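Local structure of aspartate aminotransferase, mitochondrial (Trypanosoma brucei brucei, 4W5K) at residues T66-F71 / Y288-V293; Q76-G81 / V239-S244; G99-L104 / G251-A256. The protein probably catalyses the pyridoxal-phosphate-dependent transfer of an amino group from L-aspartate to 2-oxoglutarate, working as a homodimer. The protein carries 1 engineered substitution. One frame throughout, in Å; residues are numbered along the deposited sequence.

Interaction 1 of 3, residues T66-F71 / Y288-V293; sequences TGIASF and YGAWVV
This is helix-to-helix packing in the PLP-binding fold of a class I aminotransferase. The first turn of helix 69-80, with I68 at the N-cap position just before it, meets one side of helix 287-297. The contact is apolar, and A290 is at its centre. F71 has CG anti to its backbone N (chi1 164°), which turns the ring toward A290 and V293. The methyl of A290 sits over one face of this ring in a CH-pi contact, 4.1 Å from CB to the F71 ring centroid and 26° off the normal. The ring edge is used as well: F71 CE1 lies 3.8 Å from V293 CG1, near the ring plane. The CA atoms of F71 and A290 are 5.6 Å apart. I68 extends its longer branch, with chi2 at -174°, so that CD1 reaches across to the second helix. Beyond the segments, Q96 of strand 92-97 accepts the backbone N-H of I68, and S70 OG is hydrogen-bonded to S294 OG. The CB of W291 points away, but its indole swings back toward I68. There the CD1 methyl of I68 meets W291 CD1 obliquely at 3.5 Å, and also touches A290 CB at 3.8 Å.

Interaction 2 of 3, residues Q76-G81 / V239-S244; sequences QKLCFG and VAQSFS. With PLP (pyridoxal-5'-phosphate), chain C.
Two kinds of interaction meet here. Apolar packing joins the end of helix 69-80 to strand 238-242, and polar bonds on the other side of the strand hold the PLP phosphate. In the apolar part, V239 divides its two methyls. Its CG1 lies 3.9 Å from C79 SG, while its CG2 meets F80 CZ tip to tip. C79 SG is anti to its backbone N (chi1 177°), and it also sits over the centre of the F80 ring, 3.6 Å above the plane. L78 CD2 comes to the edge of the F243 ring, in its plane, 3.7 Å from CE1 of F243. Between these pairs the extended side chain of Q241 carries its amide group up to C79 CB.

In the polar part, S242 and S244 face the cofactor. S242 OG is anti to its backbone N and donates to PLP O3P at 2.6 Å. The same oxygen accepts from S244 N at 3.1 Å, with an N-H...O angle of 162°. This is an ST turn, and it fixes the S242 hydroxyl beside the phosphate. S244 OG lies 2.9 Å from PLP O3P and 3.1 Å from PLP O1P, and its one proton can serve either oxygen.

The axes of helix 76-80 and strand 239-242 approach to 10.5 Å, with 110° between their N-to-C directions. R228 and Q213 bind backbone carbonyls near the helix end. Strand 238-242 lies between 205-210 and 255-260 in the mixed central sheet of the PLP-binding aminotransferase fold. On the cofactor side, away from this helix, A240 packs on helix 99-110.

Interaction 3 of 3, residues G99-L104 / G251-A256; sequences GGTGAL and GHRCGA. With PLP (pyridoxal-5'-phosphate), chain C.
Part of the phosphate-binding site of this class I aminotransferase fold is formed here by the start of helix 99-110 and R253, in the loop that leads into strand 255-260. R253 has an uncommon positive phi (62°). From CB, its chain bends at chi2 and chi3, so CG and CD curl round and bring the guanidinium back to the phosphate. NE makes a weak hydrogen bond to N284 O of the second subunit. One face of the guanidinium lies against G99 N. NH1 donates to PLP O1P at 3.1 Å and also to Y250 O. NH2 donates almost straight to PLP O2P, 2.8 Å at 173°, and is also bonded to Y282 O of the second subunit. The positive charge of R253 probably offsets the negative charge of the phosphate, and the helix N-terminus would add to this.

The helix supplies its own donors. G100 N gives its hydrogen to PLP O3P at 2.7 Å, and T101 N gives its to O2P. The backbone of G99, with positive phi, packs closely on that of C254 and G255. Its CA is 3.5 Å from C254 O in a nearly straight CA-H...O contact. Further along, the methyl of A103 rests on A256 O. T101 OG1 is at the guanidinium edge and donates to PLP O2P at 2.6 Å, so this one oxygen takes hydrogens from T101 N, T101 OG1 and R253 NH2.

From the N terminus, the chain enters helix 69-80. This helix provides the first segments of interactions 1 and 2, one near each end. After strand 92-97 comes helix 99-110, the first partner of interaction 3. The chain returns through strand 238-242 to close interaction 2, then through strand 255-260 to close interaction 3. Helix 287-297 closes interaction 1 last. The other two lie nested inside that loop, and they cross each other. The neighbouring strands join interactions 2 and 3, with Q241 N probably hydrogen-bonded to A256 O, and both touch PLP. F71 packs on F243 and C254, so interaction 1 borders both.

Interaction 1 of 3, residues T66-F71 / Y288-V293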
loop_
_atom_site.group_PDB
_atom_site.type_symbol
_atom_site.label_atom_id
_atom_site.label_comp_id
_atom_site.label_asym_id
_atom_site.label_seq_id
_atom_site.Cartn_x
_atom_site.Cartn_y
_atom_site.Cartn_z
ATOM N N THR A 66 4.789 9.855 -5.171
ATOM C CA THR A 66 6.093 9.508 -4.571
ATOM C C THR A 66 6.159 9.790 -3.072
ATOM O O THR A 66 7.192 9.574 -2.434
ATOM C CB THR A 66 7.212 10.258 -5.301
ATOM O OG1 THR A 66 6.776 11.607 -5.525
ATOM C CG2 THR A 66 7.440 9.626 -6.678
ATOM N N GLY A 67 5.043 10.230 -2.505
ATOM C CA GLY A 67 4.920 10.379 -1.059
ATOM C C GLY A 67 4.903 11.815 -0.611
ATOM O O GLY A 67 5.126 12.745 -1.416
ATOM N N ILE A 68 4.591 12.020 0.671
ATOM C CA ILE A 68 4.689 13.340 1.257
ATOM C C ILE A 68 6.141 13.828 1.161
ATOM O O ILE A 68 7.064 13.172 1.682
ATOM C CB ILE A 68 4.224 13.339 2.741
ATOM C CG1 ILE A 68 2.755 12.880 2.825
ATOM C CG2 ILE A 68 4.418 14.719 3.348
ATOM C CD1 ILE A 68 2.177 12.981 4.218
ATOM N N ALA A 69 6.348 14.972 0.517
ATOM C CA ALA A 69 7.696 15.435 0.170
ATOM C C ALA A 69 8.585 15.651 1.396
ATOM O O ALA A 69 9.773 15.295 1.377
ATOM C CB ALA A 69 7.620 16.719 -0.637
ATOM N N SER A 70 8.028 16.230 2.455
ATOM C CA SER A 70 8.828 16.471 3.662
ATOM C C SER A 70 9.235 15.154 4.318
ATOM O O SER A 70 10.341 15.036 4.859
ATOM C CB SER A 70 8.081 17.345 4.662
ATOM O OG SER A 70 6.900 16.726 5.137
ATOM N N PHE A 71 8.342 14.175 4.291
ATOM C CA PHE A 71 8.681 12.839 4.816
ATOM C C PHE A 71 9.849 12.243 4.036
ATOM O O PHE A 71 10.799 11.700 4.608
ATOM C CB PHE A 71 7.467 11.897 4.738
ATOM C CG PHE A 71 7.810 10.446 4.880
ATOM C CD1 PHE A 71 8.056 9.894 6.142
ATOM C CD2 PHE A 71 7.929 9.634 3.759
ATOM C CE1 PHE A 71 8.382 8.538 6.267
ATOM C CE2 PHE A 71 8.258 8.290 3.868
ATOM C CZ PHE A 71 8.505 7.736 5.137
ATOM N N TYR A 288 -0.653 8.324 7.127
ATOM C CA TYR A 288 -0.515 8.409 8.597
ATOM C C TYR A 288 0.932 8.287 9.062
ATOM O O TYR A 288 1.428 9.126 9.824
ATOM C CB TYR A 288 -1.366 7.334 9.273
ATOM C CG TYR A 288 -1.383 7.428 10.788
ATOM C CD1 TYR A 288 -0.467 6.725 11.546
ATOM C CD2 TYR A 288 -2.315 8.211 11.444
ATOM C CE1 TYR A 288 -0.477 6.786 12.914
ATOM C CE2 TYR A 288 -2.333 8.282 12.813
ATOM C CZ TYR A 288 -1.403 7.569 13.540
ATOM O OH TYR A 288 -1.381 7.604 14.919
ATOM N N GLY A 289 1.605 7.240 8.581
ATOM C CA GLY A 289 2.990 6.998 8.977
ATOM C C GLY A 289 3.885 8.164 8.583
ATOM O O GLY A 289 4.721 8.613 9.369
ATOM N N ALA A 290 3.695 8.663 7.366
ATOM C CA ALA A 290 4.506 9.757 6.843
ATOM C C ALA A 290 4.318 11.039 7.640
ATOM O O ALA A 290 5.279 11.759 7.892
ATOM C CB ALA A 290 4.183 9.993 5.342
ATOM N N TRP A 291 3.084 11.318 8.058
ATOM C CA TRP A 291 2.813 12.451 8.922
ATOM C C TRP A 291 3.607 12.374 10.219
ATOM O O TRP A 291 4.244 13.337 10.650
ATOM C CB TRP A 291 1.335 12.498 9.290
ATOM C CG TRP A 291 0.420 13.080 8.277
ATOM C CD1 TRP A 291 0.733 13.915 7.238
ATOM C CD2 TRP A 291 -0.994 12.875 8.234
ATOM N NE1 TRP A 291 -0.436 14.257 6.553
ATOM C CE2 TRP A 291 -1.498 13.625 7.152
ATOM C CE3 TRP A 291 -1.884 12.129 9.017
ATOM C CZ2 TRP A 291 -2.863 13.638 6.819
ATOM C CZ3 TRP A 291 -3.238 12.151 8.694
ATOM C CH2 TRP A 291 -3.709 12.900 7.605
ATOM N N VAL A 292 3.554 11.196 10.824
ATOM C CA VAL A 292 4.167 10.956 12.133
ATOM C C VAL A 292 5.689 11.082 12.062
ATOM O O VAL A 292 6.299 11.771 12.887
ATOM C CB VAL A 292 3.799 9.564 12.666
ATOM C CG1 VAL A 292 4.721 9.175 13.863
ATOM C CG2 VAL A 292 2.341 9.531 13.079
ATOM N N VAL A 293 6.288 10.440 11.056
ATOM C CA VAL A 293 7.752 10.426 10.961
ATOM C C VAL A 293 8.237 11.835 10.606
ATOM O O VAL A 293 9.187 12.337 11.203
ATOM C CB VAL A 293 8.224 9.376 9.959
ATOM C CG1 VAL A 293 9.717 9.527 9.648
ATOM C CG2 VAL A 293 7.972 7.971 10.531
#

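Interaction 2 of 3, residues Q76-G81 / V239-S244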
loop_
_atom_site.group_PDB
_atom_site.type_symbol
_atom_site.label_atom_id
_atom_site.label_comp_id
_atom_site.label_asym_id
_atom_site.label_seq_id
_atom_site.Cartn_x
_atom_site.Cartn_y
_atom_site.Cartn_z
ATOM N N GLN A 76 15.459 10.470 3.732
ATOM C CA GLN A 76 16.797 10.564 3.136
ATOM C C GLN A 76 17.858 10.992 4.143
ATOM O O GLN A 76 18.944 10.385 4.227
ATOM C CB GLN A 76 16.805 11.570 1.991
ATOM C CG GLN A 76 15.997 11.165 0.793
ATOM C CD GLN A 76 15.994 12.273 -0.250
ATOM O OE1 GLN A 76 15.866 13.451 0.087
ATOM N NE2 GLN A 76 16.214 11.909 -1.509
ATOM N N LYS A 77 17.574 12.073 4.863
ATOM C CA LYS A 77 18.556 12.630 5.796
ATOM C C LYS A 77 18.855 11.670 6.952
ATOM O O LYS A 77 20.008 11.590 7.427
ATOM C CB LYS A 77 18.080 13.985 6.329
ATOM C CG LYS A 77 18.122 15.091 5.271
ATOM C CD LYS A 77 17.860 16.472 5.854
ATOM C CE LYS A 77 16.488 16.564 6.491
ATOM N NZ LYS A 77 16.131 17.977 6.855
ATOM N N LEU A 78 17.831 10.943 7.397
ATOM C CA LEU A 78 18.004 9.973 8.489
ATOM C C LEU A 78 18.841 8.790 8.006
ATOM O O LEU A 78 19.724 8.306 8.726
ATOM C CB LEU A 78 16.643 9.486 9.024
ATOM C CG LEU A 78 16.716 8.352 10.057
ATOM C CD1 LEU A 78 17.381 8.825 11.344
ATOM C CD2 LEU A 78 15.323 7.788 10.334
ATOM N N CYS A 79 18.598 8.350 6.770
ATOM C CA CYS A 79 19.321 7.208 6.205
ATOM C C CYS A 79 20.796 7.548 5.978
ATOM O O CYS A 79 21.711 6.827 6.447
ATOM C CB CYS A 79 18.668 6.752 4.881
ATOM S SG CYS A 79 19.581 5.385 4.076
ATOM N N PHE A 80 21.054 8.671 5.298
ATOM C CA PHE A 80 22.396 8.936 4.776
ATOM C C PHE A 80 23.205 9.904 5.640
ATOM O O PHE A 80 24.422 10.023 5.475
ATOM C CB PHE A 80 22.291 9.439 3.312
ATOM C CG PHE A 80 21.790 8.389 2.363
ATOM C CD1 PHE A 80 22.625 7.356 1.960
ATOM C CD2 PHE A 80 20.475 8.407 1.891
ATOM C CE1 PHE A 80 22.187 6.370 1.103
ATOM C CE2 PHE A 80 20.018 7.415 1.025
ATOM C CZ PHE A 80 20.888 6.390 0.630
ATOM N N GLY A 81 22.533 10.550 6.595
ATOM C CA GLY A 81 23.174 11.448 7.542
ATOM C C GLY A 81 23.371 12.854 7.018
ATOM O O GLY A 81 22.976 13.136 5.891
ATOM N N VAL A 239 18.554 1.366 -1.291
ATOM C CA VAL A 239 18.272 1.170 0.129
ATOM C C VAL A 239 16.762 1.078 0.349
ATOM O O VAL A 239 16.036 1.985 -0.064
ATOM C CB VAL A 239 18.814 2.317 1.006
ATOM C CG1 VAL A 239 18.555 2.007 2.493
ATOM C CG2 VAL A 239 20.325 2.518 0.780
ATOM N N ALA A 240 16.303 -0.019 0.969
ATOM C CA ALA A 240 14.905 -0.170 1.376
ATOM C C ALA A 240 14.855 0.115 2.863
ATOM O O ALA A 240 15.483 -0.596 3.657
ATOM C CB ALA A 240 14.387 -1.581 1.082
ATOM N N GLN A 241 14.141 1.175 3.231
ATOM C CA GLN A 241 14.166 1.680 4.596
ATOM C C GLN A 241 12.787 1.523 5.257
ATOM O O GLN A 241 11.797 2.081 4.785
ATOM C CB GLN A 241 14.619 3.160 4.575
ATOM C CG GLN A 241 14.559 3.896 5.888
ATOM C CD GLN A 241 14.996 5.342 5.739
ATOM O OE1 GLN A 241 14.751 5.964 4.700
ATOM N NE2 GLN A 241 15.598 5.905 6.790
ATOM N N SER A 242 12.731 0.781 6.362
ATOM C CA SER A 242 11.475 0.568 7.094
ATOM C C SER A 242 11.357 1.434 8.342
ATOM O O SER A 242 12.312 1.562 9.116
ATOM C CB SER A 242 11.345 -0.912 7.499
ATOM O OG SER A 242 10.209 -1.108 8.330
ATOM N N PHE A 243 10.165 1.999 8.555
ATOM C CA PHE A 243 9.874 2.708 9.789
ATOM C C PHE A 243 8.974 1.918 10.714
ATOM O O PHE A 243 8.512 2.437 11.745
ATOM C CB PHE A 243 9.281 4.087 9.448
ATOM C CG PHE A 243 10.265 4.964 8.747
ATOM C CD1 PHE A 243 11.415 5.384 9.404
ATOM C CD2 PHE A 243 10.115 5.286 7.410
ATOM C CE1 PHE A 243 12.369 6.161 8.744
ATOM C CE2 PHE A 243 11.058 6.081 6.752
ATOM C CZ PHE A 243 12.181 6.516 7.415
ATOM N N SER A 244 8.773 0.644 10.393
ATOM C CA SER A 244 7.871 -0.194 11.180
ATOM C C SER A 244 8.373 -0.447 12.584
ATOM O O SER A 244 7.675 -0.173 13.558
ATOM C CB SER A 244 7.628 -1.529 10.465
ATOM O OG SER A 244 6.906 -1.318 9.252
HETATM N N1 PLP C . 13.042 -6.718 5.706
HETATM C C2 PLP C . 13.361 -7.292 6.914
HETATM C C2A PLP C . 14.745 -7.826 7.098
HETATM C C3 PLP C . 12.415 -7.372 7.935
HETATM O O3 PLP C . 12.705 -7.957 9.138
HETATM C C4 PLP C . 11.140 -6.862 7.733
HETATM C C4A PLP C . 10.223 -6.754 8.920
HETATM O O4A PLP C . 9.661 -7.774 9.330
HETATM C C5 PLP C . 10.814 -6.277 6.511
HETATM C C6 PLP C . 11.778 -6.193 5.504
HETATM C C5A PLP C . 9.416 -5.735 6.253
HETATM O O4P PLP C . 9.229 -4.508 6.901
HETATM P P PLP C . 7.939 -3.660 6.703
HETATM O O1P PLP C . 6.909 -4.017 7.733
HETATM O O2P PLP C . 7.393 -3.876 5.313
HETATM O O3P PLP C . 8.396 -2.231 6.882
#

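Interaction 3 of 3, residues G99-L104 / G251-A256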
loop_
_atom_site.group_PDB
_atom_site.type_symbol
_atom_site.label_atom_id
_atom_site.label_comp_id
_atom_site.label_asym_id
_atom_site.label_seq_id
_atom_site.Cartn_x
_atom_site.Cartn_y
_atom_site.Cartn_z
ATOM N N GLY A 99 5.989 0.467 3.719
ATOM C CA GLY A 99 7.003 -0.147 4.564
ATOM C C GLY A 99 8.270 -0.522 3.817
ATOM O O GLY A 99 8.468 -0.182 2.646
ATOM N N GLY A 100 9.170 -1.223 4.503
ATOM C CA GLY A 100 10.327 -1.769 3.814
ATOM C C GLY A 100 9.970 -2.766 2.725
ATOM O O GLY A 100 10.717 -2.898 1.717
ATOM N N THR A 101 8.845 -3.471 2.904
ATOM C CA THR A 101 8.416 -4.464 1.922
ATOM C C THR A 101 8.147 -3.782 0.599
ATOM O O THR A 101 8.640 -4.247 -0.436
ATOM C CB THR A 101 7.163 -5.237 2.365
ATOM O OG1 THR A 101 7.411 -5.857 3.644
ATOM C CG2 THR A 101 6.794 -6.304 1.332
ATOM N N GLY A 102 7.382 -2.689 0.640
ATOM C CA GLY A 102 7.098 -1.923 -0.582
ATOM C C GLY A 102 8.378 -1.414 -1.247
ATOM O O GLY A 102 8.524 -1.445 -2.479
ATOM N N ALA A 103 9.335 -0.949 -0.446
ATOM C CA ALA A 103 10.588 -0.488 -1.032
ATOM C C ALA A 103 11.353 -1.630 -1.703
ATOM O O ALA A 103 11.945 -1.443 -2.762
ATOM C CB ALA A 103 11.490 0.182 0.040
ATOM N N LEU A 104 11.364 -2.811 -1.083
ATOM C CA LEU A 104 12.031 -3.970 -1.707
ATOM C C LEU A 104 11.380 -4.311 -3.039
ATOM O O LEU A 104 12.066 -4.590 -4.028
ATOM C CB LEU A 104 11.978 -5.187 -0.786
ATOM C CG LEU A 104 12.889 -4.984 0.420
ATOM C CD1 LEU A 104 12.449 -5.920 1.540
ATOM C CD2 LEU A 104 14.400 -5.239 0.024
ATOM N N GLY A 251 1.769 -1.514 11.349
ATOM C CA GLY A 251 0.559 -1.636 10.547
ATOM C C GLY A 251 0.180 -0.403 9.752
ATOM O O GLY A 251 -0.745 -0.449 8.933
ATOM N N HIS A 252 0.875 0.706 9.958
ATOM C CA HIS A 252 0.547 1.890 9.165
ATOM C C HIS A 252 1.283 1.939 7.804
ATOM O O HIS A 252 0.963 2.787 6.954
ATOM C CB HIS A 252 0.800 3.143 10.001
ATOM C CG HIS A 252 -0.233 3.356 11.063
ATOM N ND1 HIS A 252 -1.573 3.506 10.769
ATOM C CD2 HIS A 252 -0.136 3.432 12.414
ATOM C CE1 HIS A 252 -2.253 3.689 11.890
ATOM N NE2 HIS A 252 -1.399 3.648 12.905
ATOM N N ARG A 253 2.220 1.010 7.631
ATOM C CA ARG A 253 2.919 0.717 6.371
ATOM C C ARG A 253 3.720 1.905 5.859
ATOM O O ARG A 253 3.401 2.486 4.804
ATOM C CB ARG A 253 1.921 0.259 5.297
ATOM C CG ARG A 253 0.920 -0.823 5.747
ATOM C CD ARG A 253 1.611 -2.001 6.494
ATOM N NE ARG A 253 2.532 -2.741 5.622
ATOM C CZ ARG A 253 3.828 -2.915 5.866
ATOM N NH1 ARG A 253 4.398 -2.405 6.959
ATOM N NH2 ARG A 253 4.581 -3.597 4.996
ATOM N N CYS A 254 4.789 2.217 6.588
ATOM C CA CYS A 254 5.568 3.407 6.337
ATOM C C CYS A 254 7.020 3.024 6.085
ATOM O O CYS A 254 7.653 2.398 6.943
ATOM C CB CYS A 254 5.481 4.355 7.535
ATOM S SG CYS A 254 6.324 5.911 7.320
ATOM N N GLY A 255 7.512 3.372 4.904
ATOM C CA GLY A 255 8.930 3.185 4.576
ATOM C C GLY A 255 9.363 4.127 3.463
ATOM O O GLY A 255 8.560 4.961 2.992
ATOM N N ALA A 256 10.630 4.014 3.058
ATOM C CA ALA A 256 11.131 4.773 1.906
ATOM C C ALA A 256 12.134 3.924 1.125
ATOM O O ALA A 256 12.746 2.995 1.654
ATOM C CB ALA A 256 11.788 6.103 2.366
HETATM N N1 PLP C . 13.042 -6.718 5.706
HETATM C C2 PLP C . 13.361 -7.292 6.914
HETATM C C2A PLP C . 14.745 -7.826 7.098
HETATM C C3 PLP C . 12.415 -7.372 7.935
HETATM O O3 PLP C . 12.705 -7.957 9.138
HETATM C C4 PLP C . 11.140 -6.862 7.733
HETATM C C4A PLP C . 10.223 -6.754 8.920
HETATM O O4A PLP C . 9.661 -7.774 9.330
HETATM C C5 PLP C . 10.814 -6.277 6.511
HETATM C C6 PLP C . 11.778 -6.193 5.504
HETATM C C5A PLP C . 9.416 -5.735 6.253
HETATM O O4P PLP C . 9.229 -4.508 6.901
HETATM P P PLP C . 7.939 -3.660 6.703
HETATM O O1P PLP C . 6.909 -4.017 7.733
HETATM O O2P PLP C . 7.393 -3.876 5.313
HETATM O O3P PLP C . 8.396 -2.231 6.882
#